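Local coordinates for histidine triad protein (Plasmodium falciparum 3D7, PDB 5CS2) that probably hydrolyses diadenosine triphosphate to AMP and ADP, as a histidine triad enzyme of the Fhit type, and is bound here by the natural product cyclomarin A, at residues 4-7 and 8-12; 73-76 and 77-81. All coordinates share one frame; numbering follows the deposited sequence.

Overall arrangement
Each contact spans about two turns of one helix, and they follow one another along the chain: contact 1 lies on the N-terminal helix 4-11, contact 2 near the start of the long helix 72-93 of the HIT domain. Their centres are about 11 Å apart, on the same side of the chain's centre, and they touch directly. Ile-8 and Lys-11 pack on Leu-80, while Leu-12 CD2 comes to 3.2 Å from Asp-77 O. The short helix therefore lies against the long one, which in turn packs on strands 42-46 and 116-122 of the five-stranded antiparallel sheet. Since both contacts also reach the second subunit, the two helices together contribute to the dimer interface.

Contact 1 (4-7 and 8-12); sequences KYKN and ILEKL
Ile-8 CD1 touches two side chains of the preceding turn, 4.0 Å from Lys-4 CE and 4.0 Å from Tyr-5 CD1. Ile-8 runs alongside each of them, pointing the same way, and its methyl meets the tyrosine ring obliquely. The Lys-4 chain is extended, and its CD sits 3.7 Å above one face of the Tyr-5 ring, toward the rim. This carries Lys-4 NZ to Tyr-5 OH, where it donates a hydrogen bond of 3.1 Å. A long aliphatic stem ending in an amine suits this place, since it passes over the rim of one aromatic face and still delivers a donor to the hydroxyl.

On the exposed flank Lys-6 and Glu-10 are four residues apart. The lysine is bent at its last two torsions, which leaves NZ 3.6 Å from Glu-10 OE2 in a long salt bridge. Lys-6 CE comes closer to Glu-10 OE2 than the amine does, at 3.4 Å. The backbone keeps the helical pattern, with Leu-9 N donating to Tyr-5 O at 3.0 Å.

Farther out, Lys-4 NZ also donates to Asn-83 OD1 and to the backbone oxygen of Leu-70 of the second subunit, while the Tyr-5 ring stacks with Tyr-87. Leu-9 packs on Phe-84 and Phe-199, and Ile-8 on Ile-72 of the second subunit.

The chemistry is thus two-sided. The long Lys-6 to Glu-10 pair probably adds only modestly to stability, whereas the amine of Lys-4, shared among a hydroxyl, an amide oxygen and a carbonyl of the other subunit, ties the N-terminal helix to helix 72-93 and to the second subunit.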
loop_
_atom_site.group_PDB
_atom_site.type_symbol
_atom_site.label_atom_id
_atom_site.label_comp_id
_atom_site.label_asym_id
_atom_site.label_seq_id
_atom_site.Cartn_x
_atom_site.Cartn_y
_atom_site.Cartn_z
ATOM N N LYS A 4 -19.211 -3.283 -4.836
ATOM C CA LYS A 4 -17.743 -3.474 -4.725
ATOM C C LYS A 4 -17.292 -3.440 -3.248
ATOM O O LYS A 4 -16.588 -4.336 -2.783
ATOM C CB LYS A 4 -16.941 -2.394 -5.494
ATOM C CG LYS A 4 -15.417 -2.591 -5.382
ATOM C CD LYS A 4 -14.577 -1.328 -5.718
ATOM C CE LYS A 4 -13.172 -1.413 -5.124
ATOM N NZ LYS A 4 -12.315 -0.203 -5.408
ATOM N N TYR A 5 -17.701 -2.389 -2.546
ATOM C CA TYR A 5 -17.295 -2.186 -1.158
ATOM C C TYR A 5 -17.978 -3.122 -0.197
ATOM O O TYR A 5 -17.341 -3.547 0.766
ATOM C CB TYR A 5 -17.434 -0.735 -0.767
ATOM C CG TYR A 5 -16.504 0.090 -1.616
ATOM C CD1 TYR A 5 -15.115 -0.038 -1.491
ATOM C CD2 TYR A 5 -16.994 0.894 -2.639
ATOM C CE1 TYR A 5 -14.248 0.638 -2.341
ATOM C CE2 TYR A 5 -16.133 1.596 -3.485
ATOM C CZ TYR A 5 -14.759 1.468 -3.328
ATOM O OH TYR A 5 -13.896 2.155 -4.144
ATOM N N LYS A 6 -19.227 -3.518 -0.498
ATOM C CA LYS A 6 -19.968 -4.482 0.298
ATOM C C LYS A 6 -19.236 -5.809 0.142
ATOM O O LYS A 6 -19.069 -6.533 1.122
ATOM C CB LYS A 6 -21.424 -4.577 -0.226
ATOM C CG LYS A 6 -22.322 -5.528 0.565
ATOM C CD LYS A 6 -23.681 -5.709 -0.123
ATOM C CE LYS A 6 -24.301 -7.076 0.093
ATOM N NZ LYS A 6 -24.827 -7.255 1.474
ATOM N N ASN A 7 -18.739 -6.104 -1.083
ATOM C CA ASN A 7 -18.015 -7.340 -1.361
ATOM C C ASN A 7 -16.676 -7.355 -0.602
ATOM O O ASN A 7 -16.277 -8.394 -0.077
ATOM C CB ASN A 7 -17.786 -7.513 -2.865
ATOM C CG ASN A 7 -17.376 -8.916 -3.246
ATOM O OD1 ASN A 7 -17.547 -9.877 -2.489
ATOM N ND2 ASN A 7 -16.855 -9.076 -4.448
ATOM N N ILE A 8 -16.021 -6.187 -0.489
ATOM C CA ILE A 8 -14.761 -6.111 0.258
ATOM C C ILE A 8 -15.059 -6.408 1.747
ATOM O O ILE A 8 -14.364 -7.214 2.361
ATOM C CB ILE A 8 -14.113 -4.723 0.064
ATOM C CG1 ILE A 8 -13.423 -4.637 -1.321
ATOM C CG2 ILE A 8 -13.130 -4.344 1.234
ATOM C CD1 ILE A 8 -12.740 -3.255 -1.627
ATOM N N LEU A 9 -16.121 -5.785 2.295
ATOM C CA LEU A 9 -16.515 -5.978 3.699
ATOM C C LEU A 9 -16.822 -7.430 4.013
ATOM O O LEU A 9 -16.435 -7.929 5.070
ATOM C CB LEU A 9 -17.666 -5.035 4.088
ATOM C CG LEU A 9 -17.328 -3.552 4.172
ATOM C CD1 LEU A 9 -18.577 -2.761 4.375
ATOM C CD2 LEU A 9 -16.379 -3.234 5.365
ATOM N N GLU A 10 -17.420 -8.146 3.046
ATOM C CA GLU A 10 -17.687 -9.574 3.205
ATOM C C GLU A 10 -16.352 -10.316 3.295
ATOM O O GLU A 10 -16.175 -11.140 4.193
ATOM C CB GLU A 10 -18.548 -10.097 2.038
ATOM C CG GLU A 10 -19.950 -9.482 2.011
ATOM C CD GLU A 10 -20.776 -9.587 0.733
ATOM O OE1 GLU A 10 -20.189 -9.773 -0.360
ATOM O OE2 GLU A 10 -22.017 -9.436 0.823
ATOM N N LYS A 11 -15.376 -9.949 2.429
ATOM C CA LYS A 11 -14.045 -10.563 2.438
ATOM C C LYS A 11 -13.292 -10.257 3.730
ATOM O O LYS A 11 -12.489 -11.085 4.181
ATOM C CB LYS A 11 -13.227 -10.130 1.211
ATOM C CG LYS A 11 -13.809 -10.675 -0.088
ATOM C CD LYS A 11 -13.038 -10.250 -1.323
ATOM C CE LYS A 11 -13.676 -10.792 -2.588
ATOM N NZ LYS A 11 -13.594 -12.278 -2.679
ATOM N N LEU A 12 -13.544 -9.062 4.318
ATOM C CA LEU A 12 -12.913 -8.636 5.572
ATOM C C LEU A 12 -13.636 -9.240 6.778
ATOM O O LEU A 12 -13.216 -9.018 7.925
ATOM C CB LEU A 12 -12.901 -7.085 5.687
ATOM C CG LEU A 12 -12.054 -6.280 4.687
ATOM C CD1 LEU A 12 -12.364 -4.826 4.769
ATOM C CD2 LEU A 12 -10.582 -6.483 4.935
#

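Contact 2 (73-76 and 77-81); sequences EEII and DINLL
With chi1 at -80°, Asn-79 places CG beside its own backbone N and opposite its carbonyl carbon, folding the amide back over the preceding turn toward Ile-75. Its ND2 donates to Ile-75 O at 2.9 Å, with an N-H...O angle of 141°. The same oxygen accepts the helical bond from Asn-79 N at 3.2 Å, and the two donors arrive from opposite faces of the carbonyl plane. One buried oxygen is thereby gripped twice by one residue, while ND2 lies 3.7 Å from Ile-75 CG2 and also donates to Tyr-67 OH. A short amide suits this place because it can reach back to its own helix and outward together. Asn-79 also packs on Asn-79 of the second subunit.

One step around the helix, Leu-80 lies alongside Ile-76, CD1 meeting CG2 at 3.7 Å. These branched chains form an apolar patch at the subunit interface, where Ile-76 meets Ile-76 of the second subunit and Leu-80 meets its Ile-75.

Asp-77 turns to another side, its OD1 accepting from Thr-39 OG1 and Ser-42 OG, which probably help to offset the burial of its charge. Ile-78 packs on Ile-117, with its side chain about 6 Å from that of His-116, the predicted nucleophile.

Such a helix, largely apolar both toward the sheet and toward the other subunit, fits the long helix of the HIT fold, packed between its sheet and the dimer partner.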
loop_
_atom_site.group_PDB
_atom_site.type_symbol
_atom_site.label_atom_id
_atom_site.label_comp_id
_atom_site.label_asym_id
_atom_site.label_seq_id
_atom_site.Cartn_x
_atom_site.Cartn_y
_atom_site.Cartn_z
ATOM N N GLU A 73 -3.070 -13.808 3.759
ATOM C CA GLU A 73 -4.410 -13.434 4.226
ATOM C C GLU A 73 -4.376 -12.041 4.868
ATOM O O GLU A 73 -5.284 -11.251 4.618
ATOM C CB GLU A 73 -4.970 -14.483 5.219
ATOM C CG GLU A 73 -5.190 -15.862 4.621
ATOM C CD GLU A 73 -3.952 -16.728 4.454
ATOM O OE1 GLU A 73 -2.885 -16.372 5.005
ATOM O OE2 GLU A 73 -4.048 -17.759 3.749
ATOM N N GLU A 74 -3.320 -11.725 5.658
ATOM C CA GLU A 74 -3.157 -10.416 6.296
ATOM C C GLU A 74 -2.870 -9.306 5.281
ATOM O O GLU A 74 -3.355 -8.190 5.459
ATOM C CB GLU A 74 -2.041 -10.428 7.359
ATOM C CG GLU A 74 -2.306 -11.351 8.539
ATOM C CD GLU A 74 -1.164 -11.412 9.540
ATOM O OE1 GLU A 74 -0.012 -11.680 9.120
ATOM O OE2 GLU A 74 -1.413 -11.137 10.739
ATOM N N ILE A 75 -2.045 -9.598 4.254
ATOM C CA ILE A 75 -1.709 -8.638 3.181
ATOM C C ILE A 75 -2.991 -8.267 2.460
ATOM O O ILE A 75 -3.267 -7.088 2.253
ATOM C CB ILE A 75 -0.637 -9.186 2.181
ATOM C CG1 ILE A 75 0.688 -9.438 2.908
ATOM C CG2 ILE A 75 -0.435 -8.186 0.983
ATOM C CD1 ILE A 75 1.572 -10.497 2.208
ATOM N N ILE A 76 -3.783 -9.285 2.082
ATOM C CA ILE A 76 -5.050 -9.021 1.400
ATOM C C ILE A 76 -5.991 -8.211 2.284
ATOM O O ILE A 76 -6.599 -7.236 1.824
ATOM C CB ILE A 76 -5.661 -10.366 0.961
ATOM C CG1 ILE A 76 -4.781 -11.037 -0.140
ATOM C CG2 ILE A 76 -7.161 -10.228 0.550
ATOM C CD1 ILE A 76 -5.158 -12.512 -0.435
ATOM N N ASP A 77 -6.131 -8.628 3.551
ATOM C CA ASP A 77 -7.048 -7.966 4.478
ATOM C C ASP A 77 -6.712 -6.488 4.663
ATOM O O ASP A 77 -7.576 -5.635 4.454
ATOM C CB ASP A 77 -7.082 -8.722 5.823
ATOM C CG ASP A 77 -8.127 -8.188 6.800
ATOM O OD1 ASP A 77 -7.979 -7.035 7.247
ATOM O OD2 ASP A 77 -9.069 -8.956 7.156
ATOM N N ILE A 78 -5.463 -6.169 5.027
ATOM C CA ILE A 78 -5.093 -4.796 5.320
ATOM C C ILE A 78 -5.193 -3.887 4.070
ATOM O O ILE A 78 -5.524 -2.699 4.199
ATOM C CB ILE A 78 -3.739 -4.659 6.063
ATOM C CG1 ILE A 78 -3.684 -3.296 6.788
ATOM C CG2 ILE A 78 -2.550 -4.817 5.101
ATOM C CD1 ILE A 78 -2.579 -3.062 7.796
ATOM N N ASN A 79 -4.966 -4.480 2.887
ATOM C CA ASN A 79 -4.984 -3.717 1.646
ATOM C C ASN A 79 -6.379 -3.501 1.109
ATOM O O ASN A 79 -6.650 -2.408 0.600
ATOM C CB ASN A 79 -4.042 -4.304 0.637
ATOM C CG ASN A 79 -2.634 -3.850 0.974
ATOM O OD1 ASN A 79 -2.319 -2.652 1.023
ATOM N ND2 ASN A 79 -1.803 -4.790 1.380
ATOM N N LEU A 80 -7.261 -4.480 1.263
ATOM C CA LEU A 80 -8.679 -4.274 0.917
ATOM C C LEU A 80 -9.288 -3.242 1.875
ATOM O O LEU A 80 -10.028 -2.364 1.436
ATOM C CB LEU A 80 -9.463 -5.581 0.938
ATOM C CG LEU A 80 -9.096 -6.623 -0.134
ATOM C CD1 LEU A 80 -9.942 -7.866 0.047
ATOM C CD2 LEU A 80 -9.256 -6.070 -1.567
ATOM N N LEU A 81 -8.911 -3.291 3.183
ATOM C CA LEU A 81 -9.371 -2.280 4.149
ATOM C C LEU A 81 -8.881 -0.878 3.763
ATOM O O LEU A 81 -9.619 0.091 3.854
ATOM C CB LEU A 81 -8.889 -2.658 5.582
ATOM C CG LEU A 81 -9.326 -1.693 6.677
ATOM C CD1 LEU A 81 -10.878 -1.605 6.750
ATOM C CD2 LEU A 81 -8.798 -2.138 8.027
#